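Local atomic coordinates of 457aa long hypothetical protein (Pyrococcus horikoshii, PDB entry 2CSU), a protein that is of unknown function but combines a Rossmann-type CoA-binding domain with a flavodoxin-like domain and a ligase-CoA domain. Residues D79-C84 with V114-K119; R358-L363 with I394-E399; A374-P379 with T387-G392. All blocks are in the same frame, centred on the assembly; numbering follows the deposited sequence.

Overall arrangement
From the N terminus, contact 1 comes first. It closes a loop of 29 residues in the Rossmann-type CoA-binding domain and packs helix 74-87 against helix 104-120. Strand 91-94 runs between these two helices in the chain. Contact 2 opens much later, in the ligase-CoA domain, on the other side of the chain's centre. It joins helix 353-365 to helix 388-400 and closes a loop of 30 residues. Contact 3 lies wholly within that loop and closes a short one of its own, from strand 371-377 to the start of helix 388-400. Contacts 2 and 3 therefore share one helix, their centres about 12 Å apart. The nearest atoms of contacts 1 and 2 are about 46 Å apart.

Contact 1. Residues D79-C84 with V114-K119; sequences DTLIQC and VEIAHK
On the helix whose Leu81 and Ile82 touch Ile116, Gln83 NE2 donates a bent hydrogen bond to Asp79 OD2 over 2.9 Å. The acceptor lies close to the amide plane of Gln83, but the donor sits well above the carboxylate plane, 54° out of it. The amide oxygen, Gln83 OE1, is hydrogen-bonded to Ser57 OG. The bond to Asp79 links residues one turn apart on helix 74-87, while the contact with helix 104-120 is apolar. Both helices belong to the Rossmann-type CoA-binding domain. They follow strands 67-70 and 91-94 of its parallel sheet and lie side by side. Their short segments are nearly parallel, at 9°, with axes 9.8 Å apart.

Ile116 meets the other helix with two branches. Its CG2 methyl meets Leu81 CD2 at 3.8 Å. The Leu81 side chain has CG anti to the backbone N (chi1 -180°), which carries CD2 across to the second helix. Leu81 CD2 also comes within 4.4 Å of Ala117 N. On the sheet side, Leu81 and Ala117 both rest on Ile124 of strand 123-125, so this part of the contact is buried against the sheet. Ile82 lies further from the strands and is partly exposed. Its side chain crosses that of Ile116 at about a right angle. Ile116 CD1 touches Ile82 CG1 at 3.7 Å and Ile82 CD1 at 3.9 Å.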
ATOM      1  N   ASP A  79      37.033  19.630  14.764  1.00 29.40           N
ATOM      2  CA  ASP A  79      37.902  20.534  14.031  1.00 30.33           C
ATOM      3  C   ASP A  79      37.303  20.974  12.693  1.00 29.89           C
ATOM      4  O   ASP A  79      37.548  22.087  12.236  1.00 30.03           O
ATOM      5  CB  ASP A  79      39.266  19.888  13.796  1.00 31.34           C
ATOM      6  CG  ASP A  79      40.237  20.831  13.122  1.00 32.89           C
ATOM      7  OD1 ASP A  79      40.438  21.950  13.658  1.00 33.43           O
ATOM      8  OD2 ASP A  79      40.792  20.459  12.062  1.00 33.51           O
ATOM      9  N   THR A  80      36.531  20.099  12.052  1.00 29.52           N
ATOM     10  CA  THR A  80      35.907  20.462  10.789  1.00 29.06           C
ATOM     11  C   THR A  80      34.837  21.508  11.075  1.00 27.77           C
ATOM     12  O   THR A  80      34.675  22.472  10.327  1.00 28.69           O
ATOM     13  CB  THR A  80      35.268  19.233  10.092  1.00 30.15           C
ATOM     14  OG1 THR A  80      34.375  18.569  10.998  1.00 32.46           O
ATOM     15  CG2 THR A  80      36.347  18.259   9.648  1.00 30.07           C
ATOM     16  N   LEU A  81      34.112  21.327  12.172  1.00 26.30           N
ATOM     17  CA  LEU A  81      33.080  22.284  12.542  1.00 25.76           C
ATOM     18  C   LEU A  81      33.696  23.654  12.792  1.00 26.03           C
ATOM     19  O   LEU A  81      33.166  24.662  12.338  1.00 26.63           O
ATOM     20  CB  LEU A  81      32.349  21.821  13.800  1.00 24.84           C
ATOM     21  CG  LEU A  81      31.233  22.748  14.282  1.00 24.15           C
ATOM     22  CD1 LEU A  81      30.076  22.706  13.295  1.00 23.84           C
ATOM     23  CD2 LEU A  81      30.748  22.299  15.654  1.00 23.62           C
ATOM     24  N   ILE A  82      34.814  23.689  13.515  1.00 26.20           N
ATOM     25  CA  ILE A  82      35.502  24.947  13.807  1.00 25.88           C
ATOM     26  C   ILE A  82      35.970  25.596  12.502  1.00 26.49           C
ATOM     27  O   ILE A  82      35.854  26.812  12.326  1.00 26.00           O
ATOM     28  CB  ILE A  82      36.712  24.716  14.761  1.00 26.42           C
ATOM     29  CG1 ILE A  82      36.191  24.236  16.126  1.00 26.74           C
ATOM     30  CG2 ILE A  82      37.537  26.018  14.932  1.00 26.28           C
ATOM     31  CD1 ILE A  82      37.265  23.984  17.173  1.00 24.79           C
ATOM     32  N   GLN A  83      36.501  24.792  11.581  1.00 26.52           N
ATOM     33  CA  GLN A  83      36.928  25.349  10.306  1.00 26.97           C
ATOM     34  C   GLN A  83      35.716  26.021   9.636  1.00 26.92           C
ATOM     35  O   GLN A  83      35.803  27.160   9.183  1.00 27.17           O
ATOM     36  CB  GLN A  83      37.507  24.248   9.413  1.00 27.85           C
ATOM     37  CG  GLN A  83      38.985  23.904   9.720  1.00 29.57           C
ATOM     38  CD  GLN A  83      39.509  22.747   8.879  1.00 30.05           C
ATOM     39  OE1 GLN A  83      39.362  22.739   7.655  1.00 30.75           O
ATOM     40  NE2 GLN A  83      40.125  21.771   9.530  1.00 30.37           N
ATOM     41  N   CYS A  84      34.577  25.330   9.592  1.00 26.59           N
ATOM     42  CA  CYS A  84      33.394  25.923   8.988  1.00 26.04           C
ATOM     43  C   CYS A  84      33.123  27.255   9.683  1.00 26.73           C
ATOM     44  O   CYS A  84      32.769  28.250   9.043  1.00 26.32           O
ATOM     45  CB  CYS A  84      32.188  24.999   9.139  1.00 24.18           C
ATOM     46  SG  CYS A  84      32.259  23.499   8.138  1.00 23.88           S
ATOM     47  N   VAL A 114      27.469  21.902  19.638  1.00 28.73           N
ATOM     48  CA  VAL A 114      26.443  22.939  19.600  1.00 28.92           C
ATOM     49  C   VAL A 114      27.002  24.245  20.153  1.00 30.11           C
ATOM     50  O   VAL A 114      26.767  25.324  19.599  1.00 29.96           O
ATOM     51  CB  VAL A 114      25.207  22.489  20.398  1.00 28.20           C
ATOM     52  CG1 VAL A 114      24.174  23.606  20.466  1.00 28.00           C
ATOM     53  CG2 VAL A 114      24.607  21.254  19.732  1.00 27.15           C
ATOM     54  N   GLU A 115      27.764  24.137  21.236  1.00 30.99           N
ATOM     55  CA  GLU A 115      28.387  25.299  21.851  1.00 31.61           C
ATOM     56  C   GLU A 115      29.297  25.994  20.827  1.00 30.95           C
ATOM     57  O   GLU A 115      29.317  27.223  20.723  1.00 30.69           O
ATOM     58  CB  GLU A 115      29.206  24.868  23.079  1.00 34.22           C
ATOM     59  CG  GLU A 115      29.933  26.026  23.768  1.00 38.11           C
ATOM     60  CD  GLU A 115      30.397  25.679  25.174  1.00 40.09           C
ATOM     61  OE1 GLU A 115      31.550  25.218  25.342  1.00 41.37           O
ATOM     62  OE2 GLU A 115      29.593  25.862  26.113  1.00 42.08           O
ATOM     63  N   ILE A 116      30.053  25.205  20.071  1.00 29.89           N
ATOM     64  CA  ILE A 116      30.934  25.785  19.070  1.00 29.36           C
ATOM     65  C   ILE A 116      30.107  26.486  18.004  1.00 29.42           C
ATOM     66  O   ILE A 116      30.444  27.584  17.569  1.00 29.18           O
ATOM     67  CB  ILE A 116      31.818  24.716  18.395  1.00 29.20           C
ATOM     68  CG1 ILE A 116      32.863  24.199  19.387  1.00 30.21           C
ATOM     69  CG2 ILE A 116      32.501  25.301  17.166  1.00 27.85           C
ATOM     70  CD1 ILE A 116      33.822  23.156  18.797  1.00 29.48           C
ATOM     71  N   ALA A 117      29.011  25.861  17.592  1.00 30.96           N
ATOM     72  CA  ALA A 117      28.167  26.459  16.568  1.00 32.51           C
ATOM     73  C   ALA A 117      27.632  27.806  17.014  1.00 33.57           C
ATOM     74  O   ALA A 117      27.718  28.776  16.277  1.00 32.70           O
ATOM     75  CB  ALA A 117      27.013  25.529  16.212  1.00 31.70           C
ATOM     76  N   HIS A 118      27.080  27.864  18.221  1.00 35.11           N
ATOM     77  CA  HIS A 118      26.524  29.114  18.729  1.00 37.87           C
ATOM     78  C   HIS A 118      27.565  30.230  18.769  1.00 38.85           C
ATOM     79  O   HIS A 118      27.241  31.398  18.550  1.00 39.26           O
ATOM     80  CB  HIS A 118      25.911  28.895  20.123  1.00 39.42           C
ATOM     81  CG  HIS A 118      24.704  28.004  20.114  1.00 41.51           C
ATOM     82  ND1 HIS A 118      24.230  27.399  18.970  1.00 43.20           N
ATOM     83  CD2 HIS A 118      23.876  27.614  21.115  1.00 42.06           C
ATOM     84  CE1 HIS A 118      23.161  26.677  19.263  1.00 42.92           C
ATOM     85  NE2 HIS A 118      22.926  26.791  20.557  1.00 41.67           N
ATOM     86  N   LYS A 119      28.814  29.872  19.041  1.00 38.92           N
ATOM     87  CA  LYS A 119      29.887  30.851  19.086  1.00 39.65           C
ATOM     88  C   LYS A 119      30.111  31.497  17.720  1.00 39.99           C
ATOM     89  O   LYS A 119      30.328  32.706  17.625  1.00 39.84           O
ATOM     90  CB  LYS A 119      31.199  30.201  19.528  1.00 40.90           C
ATOM     91  CG  LYS A 119      32.401  31.097  19.264  1.00 42.58           C
ATOM     92  CD  LYS A 119      33.726  30.464  19.659  1.00 43.51           C
ATOM     93  CE  LYS A 119      34.866  31.448  19.410  1.00 44.44           C
ATOM     94  NZ  LYS A 119      36.177  30.979  19.943  1.00 45.04           N
TER

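Contact 2. Residues R358-L363 with I394-E399; sequences RTAKLL and IRAVKE
Two neighbouring helices of the ligase-CoA domain, 353-365 and 388-400, touch through Ala360 and Ala396. The two CB methyls meet at 3.7 Å. Ala396 CB also lies 3.8 Å from Lys361 N, so it packs on the backbone of the other helix as well as on a side chain. Such small residues let the axes of the short segments come within 8.2 Å, crossing at -31°. In the chain the two helices are separated by strand 371-377, in the alternating helix and strand pattern of an alpha/beta fold with a mainly parallel central sheet. The Ala360 methyl also touches Met299 and Leu372 of this sheet.

On the outer side the contact becomes polar. With chi1 at 179° the Lys361 chain runs away from its own N and on, extended, to Glu399, which it meets at an oblique angle. The salt bridge from Lys361 NZ to Glu399 OE1 is 3.3 Å long, weak as a hydrogen bond. The carboxylate oxygen lies nearly as close to the chain before the amine, 3.4 Å from Lys361 CD. Tyr357 OH ties the ends together: it hydrogen-bonds both Lys361 NZ and Glu399 OE2, the second oxygen of the carboxylate.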
ATOM      1  N   ARG A 358     -19.877  14.552 -16.467  1.00 35.77           N
ATOM      2  CA  ARG A 358     -21.191  15.065 -16.113  1.00 35.79           C
ATOM      3  C   ARG A 358     -21.539  14.911 -14.637  1.00 34.82           C
ATOM      4  O   ARG A 358     -21.978  15.865 -13.996  1.00 35.33           O
ATOM      5  CB  ARG A 358     -22.272  14.388 -16.964  1.00 36.57           C
ATOM      6  CG  ARG A 358     -22.297  14.855 -18.411  1.00 38.05           C
ATOM      7  CD  ARG A 358     -23.386  14.136 -19.198  1.00 37.73           C
ATOM      8  NE  ARG A 358     -24.679  14.819 -19.128  1.00 37.96           N
ATOM      9  CZ  ARG A 358     -25.755  14.425 -19.806  1.00 38.25           C
ATOM     10  NH1 ARG A 358     -25.683  13.354 -20.588  1.00 37.30           N
ATOM     11  NH2 ARG A 358     -26.895  15.103 -19.721  1.00 37.93           N
ATOM     12  N   THR A 359     -21.349  13.710 -14.102  1.00 33.92           N
ATOM     13  CA  THR A 359     -21.666  13.458 -12.699  1.00 33.29           C
ATOM     14  C   THR A 359     -20.847  14.329 -11.732  1.00 33.07           C
ATOM     15  O   THR A 359     -21.383  14.851 -10.751  1.00 32.79           O
ATOM     16  CB  THR A 359     -21.444  11.972 -12.345  1.00 32.86           C
ATOM     17  OG1 THR A 359     -22.286  11.154 -13.170  1.00 31.78           O
ATOM     18  CG2 THR A 359     -21.786  11.723 -10.890  1.00 32.36           C
ATOM     19  N   ALA A 360     -19.558  14.488 -12.011  1.00 33.10           N
ATOM     20  CA  ALA A 360     -18.684  15.290 -11.155  1.00 33.94           C
ATOM     21  C   ALA A 360     -19.134  16.749 -11.155  1.00 34.43           C
ATOM     22  O   ALA A 360     -19.193  17.393 -10.100  1.00 33.70           O
ATOM     23  CB  ALA A 360     -17.235  15.177 -11.632  1.00 33.52           C
ATOM     24  N   LYS A 361     -19.454  17.254 -12.345  1.00 35.55           N
ATOM     25  CA  LYS A 361     -19.926  18.625 -12.525  1.00 37.17           C
ATOM     26  C   LYS A 361     -21.200  18.812 -11.707  1.00 36.90           C
ATOM     27  O   LYS A 361     -21.315  19.744 -10.903  1.00 36.96           O
ATOM     28  CB  LYS A 361     -20.204  18.876 -14.016  1.00 38.71           C
ATOM     29  CG  LYS A 361     -20.723  20.271 -14.361  1.00 41.86           C
ATOM     30  CD  LYS A 361     -20.636  20.536 -15.877  1.00 42.94           C
ATOM     31  CE  LYS A 361     -21.738  21.484 -16.354  1.00 45.07           C
ATOM     32  NZ  LYS A 361     -21.689  21.742 -17.830  1.00 46.19           N
ATOM     33  N   LEU A 362     -22.148  17.906 -11.908  1.00 37.43           N
ATOM     34  CA  LEU A 362     -23.414  17.939 -11.196  1.00 37.97           C
ATOM     35  C   LEU A 362     -23.239  17.876  -9.685  1.00 38.50           C
ATOM     36  O   LEU A 362     -23.905  18.608  -8.952  1.00 38.86           O
ATOM     37  CB  LEU A 362     -24.307  16.779 -11.652  1.00 38.16           C
ATOM     38  CG  LEU A 362     -25.082  16.964 -12.956  1.00 38.17           C
ATOM     39  CD1 LEU A 362     -25.582  15.627 -13.474  1.00 36.66           C
ATOM     40  CD2 LEU A 362     -26.238  17.922 -12.697  1.00 37.22           C
ATOM     41  N   LEU A 363     -22.365  16.986  -9.210  1.00 38.60           N
ATOM     42  CA  LEU A 363     -22.139  16.869  -7.770  1.00 39.33           C
ATOM     43  C   LEU A 363     -21.443  18.105  -7.207  1.00 39.24           C
ATOM     44  O   LEU A 363     -21.807  18.585  -6.134  1.00 38.63           O
ATOM     45  CB  LEU A 363     -21.321  15.615  -7.445  1.00 38.03           C
ATOM     46  CG  LEU A 363     -22.053  14.283  -7.590  1.00 38.37           C
ATOM     47  CD1 LEU A 363     -21.069  13.131  -7.424  1.00 38.49           C
ATOM     48  CD2 LEU A 363     -23.165  14.209  -6.561  1.00 38.65           C
ATOM     49  N   ILE A 394     -11.118  15.646 -14.258  1.00 33.10           N
ATOM     50  CA  ILE A 394     -10.309  16.829 -14.462  1.00 34.63           C
ATOM     51  C   ILE A 394     -11.073  17.907 -15.220  1.00 35.47           C
ATOM     52  O   ILE A 394     -11.146  19.058 -14.788  1.00 34.98           O
ATOM     53  CB  ILE A 394      -9.025  16.439 -15.223  1.00 34.28           C
ATOM     54  CG1 ILE A 394      -8.162  15.551 -14.316  1.00 33.85           C
ATOM     55  CG2 ILE A 394      -8.295  17.679 -15.708  1.00 34.49           C
ATOM     56  CD1 ILE A 394      -6.864  15.089 -14.928  1.00 33.66           C
ATOM     57  N   ARG A 395     -11.656  17.524 -16.345  1.00 36.51           N
ATOM     58  CA  ARG A 395     -12.411  18.464 -17.161  1.00 37.74           C
ATOM     59  C   ARG A 395     -13.536  19.128 -16.354  1.00 38.12           C
ATOM     60  O   ARG A 395     -13.785  20.329 -16.489  1.00 36.99           O
ATOM     61  CB  ARG A 395     -12.978  17.722 -18.374  1.00 39.98           C
ATOM     62  CG  ARG A 395     -13.685  18.591 -19.387  1.00 42.20           C
ATOM     63  CD  ARG A 395     -14.401  17.722 -20.390  1.00 44.80           C
ATOM     64  NE  ARG A 395     -15.458  18.454 -21.073  1.00 46.89           N
ATOM     65  CZ  ARG A 395     -16.453  17.870 -21.727  1.00 48.70           C
ATOM     66  NH1 ARG A 395     -16.521  16.542 -21.781  1.00 49.35           N
ATOM     67  NH2 ARG A 395     -17.385  18.607 -22.313  1.00 49.21           N
ATOM     68  N   ALA A 396     -14.209  18.352 -15.502  1.00 38.55           N
ATOM     69  CA  ALA A 396     -15.298  18.894 -14.687  1.00 38.47           C
ATOM     70  C   ALA A 396     -14.799  19.895 -13.644  1.00 39.51           C
ATOM     71  O   ALA A 396     -15.333  20.999 -13.540  1.00 39.55           O
ATOM     72  CB  ALA A 396     -16.066  17.760 -14.003  1.00 38.41           C
ATOM     73  N   VAL A 397     -13.786  19.516 -12.867  1.00 40.18           N
ATOM     74  CA  VAL A 397     -13.244  20.415 -11.842  1.00 40.88           C
ATOM     75  C   VAL A 397     -12.821  21.734 -12.485  1.00 41.67           C
ATOM     76  O   VAL A 397     -13.102  22.824 -11.968  1.00 40.97           O
ATOM     77  CB  VAL A 397     -12.003  19.794 -11.135  1.00 40.37           C
ATOM     78  CG1 VAL A 397     -11.383  20.815 -10.174  1.00 39.79           C
ATOM     79  CG2 VAL A 397     -12.403  18.521 -10.377  1.00 39.81           C
ATOM     80  N   LYS A 398     -12.146  21.624 -13.623  1.00 43.72           N
ATOM     81  CA  LYS A 398     -11.673  22.807 -14.336  1.00 46.08           C
ATOM     82  C   LYS A 398     -12.822  23.700 -14.827  1.00 46.76           C
ATOM     83  O   LYS A 398     -12.642  24.859 -15.175  1.00 47.33           O
ATOM     84  CB  LYS A 398     -10.840  22.341 -15.532  1.00 46.87           C
ATOM     85  CG  LYS A 398     -10.028  23.479 -16.148  1.00 49.32           C
ATOM     86  CD  LYS A 398      -9.647  23.201 -17.606  1.00 50.29           C
ATOM     87  CE  LYS A 398      -8.463  24.055 -18.082  1.00 51.80           C
ATOM     88  NZ  LYS A 398      -7.556  23.231 -18.873  1.00 53.04           N
ATOM     89  N   GLU A 399     -14.033  23.111 -14.894  1.00 48.26           N
ATOM     90  CA  GLU A 399     -15.135  23.878 -15.461  1.00 49.12           C
ATOM     91  C   GLU A 399     -15.898  24.654 -14.382  1.00 49.27           C
ATOM     92  O   GLU A 399     -15.968  25.877 -14.394  1.00 49.39           O
ATOM     93  CB  GLU A 399     -16.073  22.907 -16.183  1.00 49.88           C
ATOM     94  CG  GLU A 399     -16.401  23.367 -17.604  1.00 51.07           C
ATOM     95  CD  GLU A 399     -17.725  22.775 -18.033  1.00 51.76           C
ATOM     96  OE1 GLU A 399     -18.700  22.946 -17.319  1.00 51.50           O
ATOM     97  OE2 GLU A 399     -17.771  22.152 -19.090  1.00 52.12           O
TER

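Contact 3. Residues A374-P379 with T387-G392; sequences AICVVP and TEHAEG
Helix 388-400 meets strand 371-377 and the loop after it through His389, which touches Cys376 and Pro379. Thr387 stands first, at the N-cap position, but its side chain makes no capping bond. Its OG1 instead hydrogen-bonds Glu391 OE1, one turn on, meeting that oxygen from above the carboxylate plane. Glu388 follows. Its CG lies 3.5 Å above one face of the His389 ring, offset toward the rim, while its carboxylate bonds to the backbone N of Thr385 and Gly353.

His389 carries the contact. At chi1 -42° its CG stands beside the backbone N, which brings the ring to the strand. Cys376 SG sits 3.9 Å from His389 CB. The sulfur is 4.4 Å from the centroid of the imidazole and 33° off its normal, an oblique sulfur-aromatic contact. At the far end of the imidazole, Pro379 CD is 3.4 Å from His389 CE1, and Pro379 CG is 3.6 Å from His389 NE2. The Tyr356 ring also meets the imidazole, its plane nearly perpendicular.

The contact lies in the beta-alpha-beta unit of strand 371-377, helix 388-400 and strand 406-411. Further along, Ala390 touches both Phe410 of strand 406-411 and Leu423 of helix 417-424, while Cys376 also rests on Phe410.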
ATOM      1  N   ALA A 374     -13.975  10.923  -6.053  1.00 28.43           N
ATOM      2  CA  ALA A 374     -14.167  10.136  -7.274  1.00 26.98           C
ATOM      3  C   ALA A 374     -13.493   8.754  -7.201  1.00 26.14           C
ATOM      4  O   ALA A 374     -12.283   8.622  -7.074  1.00 26.58           O
ATOM      5  CB  ALA A 374     -13.592  10.935  -8.448  1.00 27.75           C
ATOM      6  N   ILE A 375     -14.336   7.700  -7.262  1.00 25.64           N
ATOM      7  CA  ILE A 375     -13.817   6.328  -7.211  1.00 25.19           C
ATOM      8  C   ILE A 375     -13.973   5.612  -8.564  1.00 25.07           C
ATOM      9  O   ILE A 375     -15.045   5.568  -9.162  1.00 26.04           O
ATOM     10  CB  ILE A 375     -14.599   5.567  -6.134  1.00 23.33           C
ATOM     11  CG1 ILE A 375     -14.396   6.225  -4.765  1.00 21.50           C
ATOM     12  CG2 ILE A 375     -14.096   4.112  -6.042  1.00 23.53           C
ATOM     13  CD1 ILE A 375     -15.251   5.574  -3.675  1.00 20.27           C
ATOM     14  N   CYS A 376     -12.851   5.059  -9.072  1.00 25.57           N
ATOM     15  CA  CYS A 376     -12.953   4.417 -10.355  1.00 25.80           C
ATOM     16  C   CYS A 376     -12.085   3.175 -10.404  1.00 26.39           C
ATOM     17  O   CYS A 376     -10.867   3.217 -10.293  1.00 26.48           O
ATOM     18  CB  CYS A 376     -12.459   5.399 -11.413  1.00 24.93           C
ATOM     19  SG  CYS A 376     -12.341   4.636 -13.049  1.00 26.41           S
ATOM     20  N   VAL A 377     -12.767   2.034 -10.504  1.00 26.69           N
ATOM     21  CA  VAL A 377     -12.062   0.882 -11.002  1.00 27.64           C
ATOM     22  C   VAL A 377     -11.887   1.045 -12.516  1.00 28.82           C
ATOM     23  O   VAL A 377     -12.834   1.245 -13.268  1.00 29.26           O
ATOM     24  CB  VAL A 377     -12.895  -0.354 -10.686  1.00 27.93           C
ATOM     25  CG1 VAL A 377     -12.148  -1.597 -11.158  1.00 28.05           C
ATOM     26  CG2 VAL A 377     -13.131  -0.449  -9.191  1.00 26.48           C
ATOM     27  N   VAL A 378     -10.613   1.058 -12.943  1.00 30.27           N
ATOM     28  CA  VAL A 378     -10.346   1.301 -14.354  1.00 30.68           C
ATOM     29  C   VAL A 378     -10.701   0.087 -15.216  1.00 31.57           C
ATOM     30  O   VAL A 378     -10.148  -0.998 -15.088  1.00 30.48           O
ATOM     31  CB  VAL A 378      -8.870   1.664 -14.516  1.00 30.76           C
ATOM     32  CG1 VAL A 378      -8.527   1.787 -16.004  1.00 30.30           C
ATOM     33  CG2 VAL A 378      -8.597   2.991 -13.838  1.00 29.94           C
ATOM     34  N   PRO A 379     -11.681   0.289 -16.119  1.00 33.62           N
ATOM     35  CA  PRO A 379     -12.157  -0.772 -16.987  1.00 36.01           C
ATOM     36  C   PRO A 379     -11.199  -1.002 -18.151  1.00 38.37           C
ATOM     37  O   PRO A 379     -10.589  -0.083 -18.682  1.00 39.13           O
ATOM     38  CB  PRO A 379     -13.522  -0.342 -17.512  1.00 34.99           C
ATOM     39  CG  PRO A 379     -13.431   1.186 -17.592  1.00 34.82           C
ATOM     40  CD  PRO A 379     -12.402   1.523 -16.409  1.00 33.95           C
ATOM     41  N   THR A 387      -7.536   6.333 -19.239  1.00 37.58           N
ATOM     42  CA  THR A 387      -7.530   7.652 -18.618  1.00 35.89           C
ATOM     43  C   THR A 387      -8.765   8.508 -18.846  1.00 34.89           C
ATOM     44  O   THR A 387      -8.851   9.608 -18.313  1.00 35.36           O
ATOM     45  CB  THR A 387      -6.342   8.485 -19.133  1.00 36.29           C
ATOM     46  OG1 THR A 387      -6.554   8.794 -20.515  1.00 36.27           O
ATOM     47  CG2 THR A 387      -5.040   7.718 -18.997  1.00 34.93           C
ATOM     48  N   GLU A 388      -9.730   8.031 -19.620  1.00 33.60           N
ATOM     49  CA  GLU A 388     -10.883   8.878 -19.893  1.00 32.18           C
ATOM     50  C   GLU A 388     -11.673   9.290 -18.667  1.00 31.26           C
ATOM     51  O   GLU A 388     -12.103  10.439 -18.557  1.00 30.72           O
ATOM     52  CB  GLU A 388     -11.802   8.225 -20.939  1.00 33.43           C
ATOM     53  CG  GLU A 388     -12.345   6.844 -20.613  1.00 35.20           C
ATOM     54  CD  GLU A 388     -13.193   6.289 -21.756  1.00 35.70           C
ATOM     55  OE1 GLU A 388     -12.612   5.856 -22.781  1.00 34.93           O
ATOM     56  OE2 GLU A 388     -14.438   6.307 -21.634  1.00 35.19           O
ATOM     57  N   HIS A 389     -11.853   8.367 -17.731  1.00 30.17           N
ATOM     58  CA  HIS A 389     -12.606   8.680 -16.526  1.00 28.50           C
ATOM     59  C   HIS A 389     -11.891   9.783 -15.759  1.00 27.28           C
ATOM     60  O   HIS A 389     -12.515  10.737 -15.310  1.00 25.82           O
ATOM     61  CB  HIS A 389     -12.777   7.402 -15.711  1.00 28.62           C
ATOM     62  CG  HIS A 389     -13.105   6.217 -16.563  1.00 28.23           C
ATOM     63  ND1 HIS A 389     -12.140   5.491 -17.226  1.00 27.64           N
ATOM     64  CD2 HIS A 389     -14.296   5.697 -16.945  1.00 27.63           C
ATOM     65  CE1 HIS A 389     -12.722   4.576 -17.982  1.00 29.04           C
ATOM     66  NE2 HIS A 389     -14.031   4.682 -17.831  1.00 28.64           N
ATOM     67  N   ALA A 390     -10.577   9.667 -15.622  1.00 27.53           N
ATOM     68  CA  ALA A 390      -9.814  10.712 -14.949  1.00 28.37           C
ATOM     69  C   ALA A 390      -9.985  12.020 -15.731  1.00 30.13           C
ATOM     70  O   ALA A 390     -10.314  13.057 -15.162  1.00 29.96           O
ATOM     71  CB  ALA A 390      -8.364  10.334 -14.887  1.00 28.22           C
ATOM     72  N   GLU A 391      -9.767  11.972 -17.041  1.00 31.92           N
ATOM     73  CA  GLU A 391      -9.920  13.168 -17.865  1.00 33.36           C
ATOM     74  C   GLU A 391     -11.271  13.776 -17.555  1.00 33.61           C
ATOM     75  O   GLU A 391     -11.383  14.978 -17.327  1.00 35.03           O
ATOM     76  CB  GLU A 391      -9.828  12.811 -19.351  1.00 34.53           C
ATOM     77  CG  GLU A 391      -8.434  12.375 -19.777  1.00 35.60           C
ATOM     78  CD  GLU A 391      -8.435  11.606 -21.080  1.00 37.34           C
ATOM     79  OE1 GLU A 391      -7.395  10.989 -21.398  1.00 37.45           O
ATOM     80  OE2 GLU A 391      -9.474  11.616 -21.780  1.00 38.11           O
ATOM     81  N   GLY A 392     -12.299  12.934 -17.531  1.00 34.20           N
ATOM     82  CA  GLY A 392     -13.634  13.418 -17.218  1.00 33.10           C
ATOM     83  C   GLY A 392     -13.711  14.119 -15.869  1.00 32.77           C
ATOM     84  O   GLY A 392     -14.470  15.072 -15.711  1.00 32.91           O
TER